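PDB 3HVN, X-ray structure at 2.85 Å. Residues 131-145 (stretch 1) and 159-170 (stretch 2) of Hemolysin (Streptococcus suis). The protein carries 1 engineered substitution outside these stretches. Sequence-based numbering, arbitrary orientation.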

# COMPACT_ATOMS: atom_id res chain seq x y z
N SER A 131 -21.66 -25.97 1.38
CA SER A 131 -22.11 -25.40 0.12
C SER A 131 -20.94 -24.80 -0.65
O SER A 131 -19.96 -24.34 -0.07
CB SER A 131 -23.18 -24.33 0.37
OG SER A 131 -22.68 -23.29 1.18
N LEU A 132 -21.06 -24.80 -1.98
CA LEU A 132 -20.00 -24.28 -2.84
C LEU A 132 -20.42 -22.98 -3.53
O LEU A 132 -21.19 -22.99 -4.49
CB LEU A 132 -19.60 -25.32 -3.89
CG LEU A 132 -18.54 -24.90 -4.90
CD1 LEU A 132 -17.32 -24.34 -4.18
CD2 LEU A 132 -18.15 -26.06 -5.80
N ASN A 133 -19.90 -21.87 -3.03
CA ASN A 133 -20.18 -20.56 -3.60
C ASN A 133 -19.16 -20.16 -4.66
O ASN A 133 -17.96 -20.34 -4.47
CB ASN A 133 -20.24 -19.49 -2.50
CG ASN A 133 -20.40 -18.09 -3.06
OD1 ASN A 133 -20.96 -17.89 -4.13
ND2 ASN A 133 -19.90 -17.10 -2.32
N LEU A 134 -19.64 -19.63 -5.78
CA LEU A 134 -18.76 -19.15 -6.84
C LEU A 134 -18.93 -17.65 -7.04
O LEU A 134 -19.99 -17.10 -6.75
CB LEU A 134 -19.01 -19.92 -8.14
CG LEU A 134 -18.53 -21.38 -8.16
CD1 LEU A 134 -19.46 -22.28 -7.37
CD2 LEU A 134 -18.37 -21.88 -9.59
N PRO A 135 -17.89 -16.98 -7.55
CA PRO A 135 -17.85 -15.53 -7.73
C PRO A 135 -19.14 -14.96 -8.31
O PRO A 135 -19.88 -14.27 -7.61
CB PRO A 135 -16.69 -15.32 -8.71
CG PRO A 135 -16.38 -16.71 -9.25
CD PRO A 135 -16.66 -17.59 -8.09
N GLY A 136 -19.42 -15.26 -9.58
CA GLY A 136 -20.60 -14.75 -10.24
C GLY A 136 -21.30 -15.79 -11.09
O GLY A 136 -21.64 -15.53 -12.24
N LEU A 137 -21.51 -16.97 -10.52
CA LEU A 137 -22.18 -18.05 -11.24
C LEU A 137 -23.68 -18.06 -10.97
O LEU A 137 -24.25 -19.10 -10.62
CB LEU A 137 -21.57 -19.41 -10.87
CG LEU A 137 -20.32 -19.82 -11.66
CD1 LEU A 137 -20.66 -20.01 -13.13
CD2 LEU A 137 -19.20 -18.82 -11.48
N ALA A 138 -24.31 -16.90 -11.14
CA ALA A 138 -25.75 -16.77 -10.94
C ALA A 138 -26.22 -17.52 -9.70
O ALA A 138 -25.77 -17.24 -8.59
CB ALA A 138 -26.51 -17.25 -12.18
N ASN A 139 -27.13 -18.47 -9.89
CA ASN A 139 -27.64 -19.27 -8.78
C ASN A 139 -27.07 -20.69 -8.80
O ASN A 139 -27.76 -21.64 -9.17
CB ASN A 139 -29.17 -19.32 -8.81
CG ASN A 139 -29.79 -17.94 -8.72
OD1 ASN A 139 -29.09 -16.94 -8.59
ND2 ASN A 139 -31.12 -17.88 -8.78
N GLY A 140 -25.81 -20.83 -8.41
CA GLY A 140 -25.18 -22.13 -8.31
C GLY A 140 -25.34 -22.68 -6.91
O GLY A 140 -26.25 -23.46 -6.63
N ASP A 141 -24.44 -22.27 -6.02
CA ASP A 141 -24.52 -22.62 -4.61
C ASP A 141 -24.87 -24.09 -4.39
O ASP A 141 -25.84 -24.41 -3.71
CB ASP A 141 -25.54 -21.72 -3.91
CG ASP A 141 -25.44 -21.79 -2.39
OD1 ASP A 141 -24.38 -22.20 -1.88
OD2 ASP A 141 -26.43 -21.44 -1.72
N SER A 142 -24.07 -24.98 -4.96
CA SER A 142 -24.29 -26.42 -4.81
C SER A 142 -24.16 -26.83 -3.35
O SER A 142 -23.22 -26.43 -2.66
CB SER A 142 -23.31 -27.21 -5.68
OG SER A 142 -23.56 -28.60 -5.59
N HIS A 143 -25.11 -27.64 -2.88
CA HIS A 143 -25.12 -28.07 -1.49
C HIS A 143 -24.80 -29.56 -1.35
O HIS A 143 -25.14 -30.36 -2.23
CB HIS A 143 -26.47 -27.78 -0.84
CG HIS A 143 -26.97 -26.39 -1.09
ND1 HIS A 143 -26.56 -25.31 -0.33
CD2 HIS A 143 -27.84 -25.90 -2.00
CE1 HIS A 143 -27.16 -24.21 -0.77
NE2 HIS A 143 -27.94 -24.54 -1.79
N THR A 144 -24.15 -29.93 -0.25
CA THR A 144 -23.84 -31.33 0.03
C THR A 144 -23.78 -31.61 1.53
O THR A 144 -23.36 -30.76 2.31
CB THR A 144 -22.52 -31.76 -0.62
OG1 THR A 144 -21.60 -30.66 -0.62
CG2 THR A 144 -22.75 -32.22 -2.05
N VAL A 145 -24.21 -32.81 1.91
CA VAL A 145 -24.20 -33.22 3.31
C VAL A 145 -22.86 -33.86 3.65
O VAL A 145 -22.24 -34.52 2.82
CB VAL A 145 -25.33 -34.22 3.61
CG1 VAL A 145 -25.40 -34.51 5.10
CG2 VAL A 145 -26.66 -33.69 3.10
N ASN A 159 -14.87 -32.45 -3.42
CA ASN A 159 -14.51 -33.21 -4.61
C ASN A 159 -15.72 -33.51 -5.49
O ASN A 159 -15.69 -33.27 -6.69
CB ASN A 159 -13.79 -34.51 -4.24
CG ASN A 159 -12.33 -34.30 -3.93
OD1 ASN A 159 -11.84 -33.16 -3.91
ND2 ASN A 159 -11.61 -35.39 -3.68
N ASN A 160 -16.78 -34.03 -4.88
CA ASN A 160 -18.00 -34.31 -5.63
C ASN A 160 -18.64 -33.02 -6.14
O ASN A 160 -19.25 -32.99 -7.21
CB ASN A 160 -18.99 -35.15 -4.82
CG ASN A 160 -19.54 -34.42 -3.61
OD1 ASN A 160 -20.05 -33.30 -3.72
ND2 ASN A 160 -19.46 -35.05 -2.45
N LEU A 161 -18.49 -31.95 -5.36
CA LEU A 161 -18.96 -30.64 -5.79
C LEU A 161 -18.21 -30.18 -7.03
O LEU A 161 -18.77 -30.11 -8.13
CB LEU A 161 -18.80 -29.62 -4.66
CG LEU A 161 -19.69 -29.81 -3.44
CD1 LEU A 161 -19.34 -28.80 -2.35
CD2 LEU A 161 -21.16 -29.69 -3.82
N LEU A 162 -16.93 -29.88 -6.85
CA LEU A 162 -16.08 -29.43 -7.95
C LEU A 162 -16.16 -30.36 -9.15
O LEU A 162 -16.09 -29.91 -10.30
CB LEU A 162 -14.62 -29.30 -7.49
CG LEU A 162 -14.32 -28.21 -6.47
CD1 LEU A 162 -12.88 -28.30 -5.99
CD2 LEU A 162 -14.61 -26.83 -7.05
N SER A 163 -16.31 -31.65 -8.89
CA SER A 163 -16.43 -32.64 -9.96
C SER A 163 -17.77 -32.49 -10.67
O SER A 163 -17.84 -32.54 -11.90
CB SER A 163 -16.28 -34.06 -9.41
OG SER A 163 -17.41 -34.43 -8.63
N LYS A 164 -18.83 -32.30 -9.89
CA LYS A 164 -20.15 -32.08 -10.46
C LYS A 164 -20.18 -30.77 -11.24
O LYS A 164 -20.98 -30.59 -12.16
CB LYS A 164 -21.23 -32.06 -9.37
CG LYS A 164 -22.64 -31.91 -9.90
CD LYS A 164 -23.67 -31.91 -8.78
CE LYS A 164 -25.08 -31.75 -9.32
NZ LYS A 164 -26.10 -31.75 -8.24
N TRP A 165 -19.30 -29.84 -10.87
CA TRP A 165 -19.21 -28.56 -11.55
C TRP A 165 -18.41 -28.65 -12.85
O TRP A 165 -18.87 -28.22 -13.90
CB TRP A 165 -18.60 -27.50 -10.63
CG TRP A 165 -19.55 -26.99 -9.59
CD1 TRP A 165 -19.80 -27.55 -8.37
CD2 TRP A 165 -20.38 -25.83 -9.68
NE1 TRP A 165 -20.74 -26.80 -7.70
CE2 TRP A 165 -21.11 -25.74 -8.48
CE3 TRP A 165 -20.58 -24.85 -10.66
CZ2 TRP A 165 -22.02 -24.71 -8.23
CZ3 TRP A 165 -21.48 -23.83 -10.41
CH2 TRP A 165 -22.19 -23.77 -9.21
N ASN A 166 -17.21 -29.23 -12.77
CA ASN A 166 -16.34 -29.35 -13.94
C ASN A 166 -16.83 -30.41 -14.92
O ASN A 166 -16.49 -30.37 -16.11
CB ASN A 166 -14.91 -29.66 -13.50
CG ASN A 166 -14.28 -28.54 -12.71
OD1 ASN A 166 -14.86 -27.46 -12.58
ND2 ASN A 166 -13.10 -28.79 -12.16
N ASN A 167 -17.61 -31.36 -14.43
CA ASN A 167 -18.10 -32.46 -15.25
C ASN A 167 -18.83 -31.99 -16.51
O ASN A 167 -18.73 -32.63 -17.56
CB ASN A 167 -19.02 -33.37 -14.43
CG ASN A 167 -19.45 -34.61 -15.19
OD1 ASN A 167 -18.81 -35.00 -16.17
ND2 ASN A 167 -20.52 -35.24 -14.74
N THR A 168 -19.55 -30.89 -16.40
CA THR A 168 -20.32 -30.37 -17.52
C THR A 168 -20.04 -28.89 -17.78
O THR A 168 -19.79 -28.49 -18.92
CB THR A 168 -21.84 -30.56 -17.31
OG1 THR A 168 -22.14 -31.95 -17.26
CG2 THR A 168 -22.62 -29.91 -18.43
N TYR A 169 -20.08 -28.08 -16.73
CA TYR A 169 -19.86 -26.65 -16.85
C TYR A 169 -18.48 -26.32 -17.43
O TYR A 169 -17.48 -26.94 -17.07
CB TYR A 169 -20.03 -25.96 -15.50
CG TYR A 169 -19.57 -24.52 -15.48
CD1 TYR A 169 -20.15 -23.57 -16.30
CD2 TYR A 169 -18.55 -24.10 -14.63
CE1 TYR A 169 -19.74 -22.25 -16.29
CE2 TYR A 169 -18.13 -22.79 -14.60
CZ TYR A 169 -18.73 -21.87 -15.44
OH TYR A 169 -18.31 -20.55 -15.42
N ALA A 170 -18.45 -25.36 -18.35
CA ALA A 170 -17.20 -24.93 -18.97
C ALA A 170 -16.43 -23.99 -18.04
O ALA A 170 -16.31 -22.80 -18.32
CB ALA A 170 -17.48 -24.26 -20.30

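How does the first strand engage the helix? Strand 131-133 alternates its side chains, so Ser131 and Asn133 point away from stretch 2 while Leu132 points toward it. Leu132, buried with chi1 t and chi2 p, brings one methyl into the middle of the helix's inner face: its CD2 lies 3.8 Å from CB of Leu161, 3.8 Å from CD2 of Leu162 and 3.4 Å from CD1 of Trp165. A branched aliphatic side chain suits this place, because everything it meets there is largely apolar. Leu162 leaves the helix sideways, yet its end comes near enough to join the cluster.

What covers the indole of Trp165? Leu134, also buried, lays CD1 over one face of the Trp165 ring, 3.7 Å from the centroid of its six-membered ring and only 18° off its normal, a CH-pi contact that a compact methyl can make at close range. Further along the loop, Leu137 reaches the end of stretch 2, where its CD1 stands 3.5 Å from CZ of Tyr169; its CG is a looser 4.4 Å from CZ3 of Trp165. Between these two leucines, Pro135 and Gly136 make no contact with stretch 2.

Why does the chain come so close to the tryptophan at Gly140? With no side chain, Gly140 can place its CA 3.5 Å from CH2 of Trp165, at the edge of the ring; an ideal CB here would fall 2.3 Å from that same CH2 and clash. The backbone then carries on along the edge, with Asp141 turning its side chain away. Trp165, with chi1 m, thus fills the space between helix and loop and has 120 Å² covered by stretch 1, the largest share of any residue in the contact.

How does the last part of stretch 1 complete the packing? Leu132 N donates a 2.8 Å hydrogen bond to Ser142 O, tying Leu132 to Ser142 within stretch 1 beside the helix. Ser142 and Thr144 point toward stretch 2, while His143 between them points away. The small Ser142 fits beside the indole, its CB 3.3 Å from NE1 of Trp165, and its OG is 3.2 Å from CD2 of Leu161. CD2 of Leu161 also lies 3.4 Å from OG1 of Thr144, whose CG2 approaches OD1 of Asn160 at 3.4 Å. No hydrogen bond links the two stretches: the 573 Å² buried between them is held by close packing, with leucines and the tryptophan at its heart.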